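Local structure of predicted metal-dependent hydrolase of the TIM-barrel fold (Lactobacillus casei, 2QPX) at residues C19-D24 with L98-G103; L15-H20 with K259-H264; D32-V37 with S320-M325. The protein is of unknown function but binds two zinc ions in a TIM-barrel fold and is probably a metal-dependent hydrolase of the amidohydrolase type. All blocks are in the same frame, centred on the assembly; numbering follows the deposited sequence. Where two conformers were deposited one is given.

Interaction 1 of 3, residues C19-D24 with L98-G103. With ZN (zinc ion), chain B; EDO (1,2-ethanediol), chain L.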
# COMPACT_ATOMS: atom_id res chain seq x y z
N CYS A 19 -16.94 12.78 14.99
CA CYS A 19 -16.30 14.09 14.98
C CYS A 19 -16.10 14.55 16.42
O CYS A 19 -16.28 13.78 17.36
CB CYS A 19 -17.10 15.07 14.11
SG CYS A 19 -18.82 15.25 14.65
N HIS A 20 -15.72 15.80 16.60
CA HIS A 20 -15.16 16.28 17.85
C HIS A 20 -15.61 17.72 18.18
O HIS A 20 -16.12 18.48 17.33
CB HIS A 20 -13.64 16.20 17.78
CG HIS A 20 -13.13 14.78 17.73
ND1 HIS A 20 -13.22 13.92 18.80
CD2 HIS A 20 -12.52 14.08 16.73
CE1 HIS A 20 -12.72 12.74 18.45
NE2 HIS A 20 -12.28 12.81 17.20
N PHE A 21 -15.46 18.08 19.45
CA PHE A 21 -15.87 19.39 19.91
C PHE A 21 -15.21 20.53 19.14
O PHE A 21 -14.03 20.48 18.76
CB PHE A 21 -15.45 19.62 21.35
CG PHE A 21 -16.12 18.74 22.36
CD1 PHE A 21 -17.47 18.75 22.57
CD2 PHE A 21 -15.35 17.89 23.14
CE1 PHE A 21 -18.06 17.97 23.57
CE2 PHE A 21 -15.93 17.10 24.11
CZ PHE A 21 -17.28 17.15 24.32
N LEU A 22 -16.00 21.59 18.97
CA LEU A 22 -15.49 22.89 18.56
C LEU A 22 -14.92 23.67 19.74
O LEU A 22 -15.21 23.35 20.89
CB LEU A 22 -16.61 23.71 17.86
CG LEU A 22 -17.20 23.10 16.59
CD1 LEU A 22 -18.55 23.80 16.26
CD2 LEU A 22 -16.24 23.28 15.43
N ILE A 23 -14.15 24.71 19.42
CA ILE A 23 -13.64 25.63 20.43
C ILE A 23 -14.35 26.98 20.36
O ILE A 23 -15.05 27.30 19.42
CB ILE A 23 -12.10 25.82 20.32
CG1 ILE A 23 -11.71 26.68 19.11
CG2 ILE A 23 -11.37 24.43 20.38
CD1 ILE A 23 -10.24 27.12 19.12
N ASP A 24 -14.19 27.72 21.45
CA ASP A 24 -14.66 29.10 21.60
C ASP A 24 -14.17 29.99 20.46
O ASP A 24 -12.97 30.13 20.27
CB ASP A 24 -14.15 29.60 22.97
CG ASP A 24 -14.66 30.98 23.37
OD1 ASP A 24 -15.27 31.69 22.58
OD2 ASP A 24 -14.41 31.34 24.53
N LEU A 98 -24.33 15.72 14.02
CA LEU A 98 -22.98 15.41 14.45
C LEU A 98 -23.02 14.42 15.59
O LEU A 98 -23.74 14.63 16.56
CB LEU A 98 -22.27 16.65 14.94
CG LEU A 98 -22.22 17.87 13.98
CD1 LEU A 98 -21.40 19.00 14.65
CD2 LEU A 98 -21.80 17.54 12.55
N LEU A 99 -22.21 13.36 15.50
CA LEU A 99 -21.99 12.46 16.63
C LEU A 99 -20.56 12.69 17.12
O LEU A 99 -19.60 12.34 16.44
CB LEU A 99 -22.22 10.99 16.24
CG LEU A 99 -23.47 10.67 15.41
CD1 LEU A 99 -23.63 9.15 15.19
CD2 LEU A 99 -24.71 11.27 16.06
N ILE A 100 -20.44 13.30 18.29
CA ILE A 100 -19.17 13.76 18.84
C ILE A 100 -18.63 12.75 19.87
O ILE A 100 -19.30 12.39 20.85
CB ILE A 100 -19.29 15.13 19.51
CG1 ILE A 100 -19.49 16.21 18.41
CG2 ILE A 100 -18.08 15.43 20.40
CD1 ILE A 100 -19.64 17.64 18.89
N ASP A 101 -17.41 12.29 19.61
CA ASP A 101 -16.62 11.52 20.57
C ASP A 101 -16.17 12.49 21.66
O ASP A 101 -15.29 13.33 21.45
CB ASP A 101 -15.44 10.87 19.83
CG ASP A 101 -14.39 10.28 20.77
OD1 ASP A 101 -14.48 10.31 22.01
OD2 ASP A 101 -13.43 9.81 20.16
N THR A 102 -16.78 12.40 22.83
CA THR A 102 -16.58 13.41 23.85
C THR A 102 -15.29 13.16 24.68
O THR A 102 -15.02 13.89 25.62
CB THR A 102 -17.80 13.50 24.78
OG1 THR A 102 -18.02 12.21 25.37
CG2 THR A 102 -19.05 13.95 24.05
N GLY A 103 -14.51 12.14 24.32
CA GLY A 103 -13.27 11.83 25.02
C GLY A 103 -12.05 12.65 24.61
O GLY A 103 -11.05 12.62 25.30
ZN ZN B . -11.61 11.14 16.14
C1 EDO L . -10.60 32.69 25.18
O1 EDO L . -9.31 33.03 24.65
C2 EDO L . -11.65 33.66 24.65
O2 EDO L . -12.93 33.41 25.25
O HOH W 1 -14.27 15.79 20.88
O HOH W 2 -9.60 11.00 15.67
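Cys19 and Ile100 face each other in a parallel beta bridge, their CA atoms 4.8 Å apart, where strand 14-19 ends beside strand 95-101. Two backbone hydrogen bonds flank Ile100: Cys19 N gives its hydrogen to Leu99 O, and Asp101 N donates to Cys19 O over 2.9 Å with an N-H...O angle of 151°. The CA-H of Ile100 adds a contact to the same Cys19 carbonyl. On the sheet face that carries both side chains, Cys19 SG takes the crowded position between its backbone N and carbonyl carbon (chi1 57°), where it packs on Leu98 CB at 3.7 Å and on Ile100 CG1.

Past the bridge the chain leaves the sheet, yet Phe21 turns its ring back. One face receives Ile100 CG2 as a CH-pi contact, 4.1 Å from the ring centroid and shifted toward the rim, while Thr102 CG2 meets Phe21 CZ obliquely at 3.7 Å. His20 and Asp101 lie side by side, pointing the same way, with ring and carboxylate planes 47° apart. His20 ND1 donates to a water oxygen 3.0 Å away, in the plane of the ring. ND1 makes only a weak, longer bond to Asp101 O. That water also accepts from Phe21 N and donates to Asp101 O, joining the two segments through three bonds.

Further out, Asp101 OD1 accepts from Gly103 N at 2.9 Å, an Asx turn that steadies the carboxylate, and OD2 pairs with Arg129 and with NZ of the carboxylated lysine at position 167. With ND1 serving as donor, His20 presents NE2 to a zinc ion at 2.1 Å; the in-plane water at ND1 and the metal at NE2 would together limit the ring's rotation, and the acceptors at ND1 would be expected to make NE2 a somewhat stronger ligand.

Interaction 2 of 3, residues L15-H20 with K259-H264. With ZN (zinc ion), chain B.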
# COMPACT_ATOMS: atom_id res chain seq x y z
N LEU A 15 -24.62 12.85 7.63
CA LEU A 15 -24.65 12.49 9.05
C LEU A 15 -23.19 12.23 9.40
O LEU A 15 -22.62 11.24 8.94
CB LEU A 15 -25.53 11.27 9.30
CG LEU A 15 -25.98 11.04 10.75
CD1 LEU A 15 -26.93 9.81 10.86
CD2 LEU A 15 -24.79 10.93 11.79
N ASP A 16 -22.60 13.14 10.17
CA ASP A 16 -21.18 13.05 10.50
C ASP A 16 -21.07 12.13 11.72
O ASP A 16 -21.21 12.57 12.86
CB ASP A 16 -20.59 14.42 10.81
CG ASP A 16 -19.07 14.45 10.75
OD1 ASP A 16 -18.43 13.37 10.84
OD2 ASP A 16 -18.53 15.60 10.67
N HIS A 17 -20.78 10.85 11.45
CA HIS A 17 -20.92 9.82 12.51
C HIS A 17 -19.75 9.80 13.51
O HIS A 17 -19.86 9.13 14.53
CB HIS A 17 -21.18 8.42 11.92
CG HIS A 17 -19.93 7.71 11.58
ND1 HIS A 17 -19.39 6.75 12.40
CD2 HIS A 17 -19.05 7.90 10.56
CE1 HIS A 17 -18.21 6.41 11.92
NE2 HIS A 17 -17.98 7.07 10.79
N HIS A 18 -18.67 10.51 13.20
CA HIS A 18 -17.56 10.62 14.11
C HIS A 18 -16.85 11.95 13.95
O HIS A 18 -16.18 12.19 12.94
CB HIS A 18 -16.55 9.48 13.90
CG HIS A 18 -15.35 9.64 14.78
ND1 HIS A 18 -15.34 9.24 16.10
CD2 HIS A 18 -14.16 10.23 14.55
CE1 HIS A 18 -14.16 9.55 16.64
NE2 HIS A 18 -13.44 10.17 15.72
N CYS A 19 -16.94 12.78 14.99
CA CYS A 19 -16.30 14.09 14.98
C CYS A 19 -16.10 14.55 16.42
O CYS A 19 -16.28 13.78 17.36
CB CYS A 19 -17.10 15.07 14.11
SG CYS A 19 -18.82 15.25 14.65
N HIS A 20 -15.72 15.80 16.60
CA HIS A 20 -15.16 16.28 17.85
C HIS A 20 -15.61 17.72 18.18
O HIS A 20 -16.12 18.48 17.33
CB HIS A 20 -13.64 16.20 17.78
CG HIS A 20 -13.13 14.78 17.73
ND1 HIS A 20 -13.22 13.92 18.80
CD2 HIS A 20 -12.52 14.08 16.73
CE1 HIS A 20 -12.72 12.74 18.45
NE2 HIS A 20 -12.28 12.81 17.20
N LYS A 259 -21.55 -4.31 16.04
CA LYS A 259 -21.37 -3.42 14.90
C LYS A 259 -20.10 -2.60 15.10
O LYS A 259 -20.02 -1.78 16.00
CB LYS A 259 -22.63 -2.57 14.72
CG LYS A 259 -23.83 -3.42 14.27
CD LYS A 259 -25.14 -2.96 14.89
CE LYS A 259 -26.27 -3.79 14.30
NZ LYS A 259 -27.58 -3.27 14.64
N VAL A 260 -19.09 -2.91 14.29
CA VAL A 260 -17.76 -2.32 14.45
C VAL A 260 -17.54 -1.33 13.31
O VAL A 260 -17.84 -1.62 12.14
CB VAL A 260 -16.67 -3.41 14.39
CG1 VAL A 260 -15.24 -2.81 14.39
CG2 VAL A 260 -16.86 -4.42 15.53
N VAL A 261 -17.05 -0.14 13.67
CA VAL A 261 -16.78 0.92 12.69
C VAL A 261 -15.32 1.32 12.75
O VAL A 261 -14.82 1.75 13.78
CB VAL A 261 -17.66 2.14 12.86
CG1 VAL A 261 -17.54 3.04 11.62
CG2 VAL A 261 -19.12 1.73 13.09
N LEU A 262 -14.65 1.14 11.63
CA LEU A 262 -13.22 1.45 11.49
C LEU A 262 -13.05 2.88 10.99
O LEU A 262 -13.40 3.18 9.83
CB LEU A 262 -12.53 0.47 10.53
CG LEU A 262 -12.68 -1.02 10.84
CD1 LEU A 262 -11.89 -1.86 9.80
CD2 LEU A 262 -12.33 -1.36 12.34
N LEU A 263 -12.56 3.75 11.87
CA LEU A 263 -12.42 5.18 11.57
C LEU A 263 -11.08 5.49 10.90
O LEU A 263 -10.04 4.95 11.32
CB LEU A 263 -12.49 5.98 12.87
CG LEU A 263 -13.65 5.75 13.82
CD1 LEU A 263 -13.39 6.54 15.13
CD2 LEU A 263 -15.03 6.06 13.19
N HIS A 264 -11.13 6.33 9.85
CA HIS A 264 -9.94 6.93 9.19
C HIS A 264 -9.24 6.00 8.22
O HIS A 264 -9.14 6.29 7.01
CB HIS A 264 -8.87 7.48 10.16
CG HIS A 264 -9.42 7.98 11.42
ND1 HIS A 264 -10.48 8.87 11.48
CD2 HIS A 264 -9.05 7.76 12.70
CE1 HIS A 264 -10.76 9.14 12.75
NE2 HIS A 264 -9.89 8.48 13.51
ZN ZN B . -11.61 11.14 16.14
O HOH W 2 -9.60 11.00 15.67
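His18, the first histidine of the amidohydrolase HxH motif, and His17 before it meet strand 260-264 across the barrel interior through side chains. Leu263 CD1 sits over the centre of the His18 ring, 3.4 Å from its centroid and 10° off the normal, in a close CH-pi contact. A chi1 of 176° sets His18 CG anti to the backbone N, on the side of Leu263. His18 NE2 binds the zinc ion at 2.1 Å, with His20 as a fellow ligand, and ND1 is held by Gln226.

The other methyl of Leu263, CD2, and Val261 CG1 both meet His17 CE1 obliquely, each at 3.4 Å. The two nitrogens of His17 are engaged as well, ND1 with Tyr368 and NE2 with Asp285. An alanine in place of His17 would probably leave Tyr368 and Asp285 without these partners and open a gap beside Leu263 CD2 and Val261 CG1.

His264, a ligand of the second zinc ion whose ND1 pairs with Ser287, brings CE1 to 4.0 Å from His18 CD2, the ring planes 64° apart. With one methyl of Leu263 over a face of His18 and Gln226 at ND1, the ring's tilt would be restricted while NE2 stays directed at the metal.

Interaction 3 of 3, residues D32-V37 with S320-M325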
# COMPACT_ATOMS: atom_id res chain seq x y z
N ASP A 32 -3.30 30.60 13.79
CA ASP A 32 -2.41 29.58 14.34
C ASP A 32 -3.20 28.35 14.82
O ASP A 32 -2.73 27.21 14.65
CB ASP A 32 -1.56 30.15 15.47
CG ASP A 32 -0.44 31.07 14.98
OD1 ASP A 32 -0.20 31.22 13.76
OD2 ASP A 32 0.20 31.63 15.88
N ARG A 33 -4.36 28.55 15.41
CA ARG A 33 -5.19 27.41 15.84
C ARG A 33 -5.68 26.59 14.65
O ARG A 33 -5.79 25.36 14.74
CB ARG A 33 -6.37 27.84 16.74
CG ARG A 33 -5.95 28.37 18.12
CD ARG A 33 -5.32 27.32 19.05
NE ARG A 33 -6.21 26.19 19.42
CZ ARG A 33 -7.00 26.14 20.49
NH1 ARG A 33 -7.06 27.14 21.35
NH2 ARG A 33 -7.70 25.06 20.73
N LEU A 34 -6.03 27.23 13.56
CA LEU A 34 -6.38 26.55 12.33
C LEU A 34 -5.19 25.72 11.82
O LEU A 34 -5.33 24.55 11.44
CB LEU A 34 -6.83 27.55 11.23
CG LEU A 34 -8.27 27.99 11.27
CD1 LEU A 34 -8.51 29.28 10.42
CD2 LEU A 34 -9.23 26.81 10.86
N ALA A 35 -4.01 26.32 11.81
CA ALA A 35 -2.80 25.59 11.42
C ALA A 35 -2.55 24.40 12.33
O ALA A 35 -2.31 23.28 11.87
CB ALA A 35 -1.59 26.53 11.36
N GLN A 36 -2.67 24.60 13.63
CA GLN A 36 -2.35 23.56 14.59
C GLN A 36 -3.32 22.37 14.45
O GLN A 36 -2.88 21.22 14.52
CB GLN A 36 -2.32 24.12 16.02
CG GLN A 36 -1.13 25.06 16.23
CD GLN A 36 -1.25 25.99 17.46
OE1 GLN A 36 -2.30 26.07 18.07
NE2 GLN A 36 -0.16 26.68 17.81
N VAL A 37 -4.61 22.63 14.16
CA VAL A 37 -5.56 21.55 14.05
C VAL A 37 -5.53 20.86 12.68
O VAL A 37 -6.07 19.75 12.52
CB VAL A 37 -7.00 22.02 14.44
CG1 VAL A 37 -7.69 22.74 13.28
CG2 VAL A 37 -7.83 20.80 14.92
N SER A 320 -12.46 18.65 14.45
CA SER A 320 -12.59 19.35 15.72
C SER A 320 -12.36 20.80 15.50
O SER A 320 -11.91 21.24 14.44
CB SER A 320 -11.58 18.88 16.79
OG SER A 320 -10.29 19.39 16.62
N THR A 321 -12.63 21.54 16.57
CA THR A 321 -12.10 22.89 16.81
C THR A 321 -12.81 24.00 16.04
O THR A 321 -13.39 24.89 16.66
CB THR A 321 -10.54 22.90 16.60
OG1 THR A 321 -9.93 21.97 17.48
CG2 THR A 321 -9.94 24.32 16.83
N TYR A 322 -12.78 23.95 14.72
CA TYR A 322 -13.34 24.96 13.87
C TYR A 322 -14.13 24.41 12.72
O TYR A 322 -13.82 23.34 12.20
CB TYR A 322 -12.21 25.84 13.34
CG TYR A 322 -11.58 26.86 14.28
CD1 TYR A 322 -12.34 27.62 15.16
CD2 TYR A 322 -10.22 27.11 14.23
CE1 TYR A 322 -11.75 28.62 15.94
CE2 TYR A 322 -9.63 28.11 14.98
CZ TYR A 322 -10.40 28.86 15.85
OH TYR A 322 -9.76 29.83 16.56
N PRO A 323 -15.14 25.16 12.25
CA PRO A 323 -15.99 24.65 11.17
C PRO A 323 -15.30 24.43 9.85
O PRO A 323 -15.76 23.61 9.06
CB PRO A 323 -17.11 25.68 11.08
CG PRO A 323 -16.48 26.96 11.61
CD PRO A 323 -15.60 26.47 12.75
N GLU A 324 -14.18 25.12 9.62
CA GLU A 324 -13.41 24.86 8.38
C GLU A 324 -12.99 23.40 8.24
O GLU A 324 -12.90 22.90 7.12
CB GLU A 324 -12.15 25.72 8.31
CG GLU A 324 -12.39 27.20 8.15
CD GLU A 324 -12.59 27.98 9.46
OE1 GLU A 324 -12.90 27.41 10.51
OE2 GLU A 324 -12.54 29.23 9.39
N MSE A 325 -12.66 22.75 9.35
CA MSE A 325 -12.19 21.39 9.26
C MSE A 325 -13.36 20.48 8.89
O MSE A 325 -13.19 19.52 8.14
CB MSE A 325 -11.52 20.94 10.55
CG MSE A 325 -10.90 19.53 10.50
SE MSE A 325 -9.81 19.17 12.04
CE MSE A 325 -9.28 17.32 11.58
O HOH W 3 -7.64 22.64 18.83
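Val37 CG2 stands anti to its backbone N, and Thr321 OG1 lies anti to its own carbonyl carbon (chi1 -59°); these torsions bring the two side chains tip to tip, 3.5 Å apart between CG2 and OG1. The same methyl comes within 3.3 Å of Ser320 OG. The two hydroxyls, Ser320 OG and Thr321 OG1, are hydrogen-bonded to each other at 2.7 Å, so the methyl rests against a polar pair already engaged. Selenium of the selenomethionine at Met325 reaches Val37 from another direction, lying 3.9 Å from CG2 at the end of a side chain extended beyond CG.

A second patch forms round Tyr322. Leu34 crosses it at about a right angle and lays CD2 obliquely against CD2 of the ring at 3.5 Å, while Arg33 CB meets CE2, also obliquely. Thr321 CG2, from the same segment as the ring, lies over one face of it, toward the rim.

In the fold, the contact joins helix 30-37, which follows the first barrel strand, to the loop leading into helix 323-342, whose opening turn carries Glu324 and Met325. Phe59 of helix 54-66 also packs on Leu34, Val37 and the selenomethionine.

Glu324 bends at chi2 (87°) and passes across Leu34 CD2, with OE1 3.7 Å away; its OE2 is held by Tyr85 and by a salt bridge to Arg30. Arg33 folds at chi2 and chi3, and a water in the guanidinium plane links NH2, at 3.1 Å, to Thr321 OG1. Arg33 NH2 also donates to Asp107 O, and NH1 forms a salt bridge with Asp108.

Interactions 1 and 2 share Cys19 and His20; their centres lie about 12 Å apart and both reach the same zinc ion, and the water on that metal belongs to both. They also meet directly, through a probable hydrogen bond from Leu99 N to Asp16 O (2.9 Å) and by packing of Asp101 OD2 on His18 CE1 at 3.6 Å. Interaction 3 is more peripheral, its Ser320 side chain about 8 Å from a zinc ion. It is tied to interaction 1 by two probable backbone bonds, Phe21 O with Thr321 N at 2.8 Å and Ile23 N with Thr321 O, while Ser320 CB packs on His20 CB.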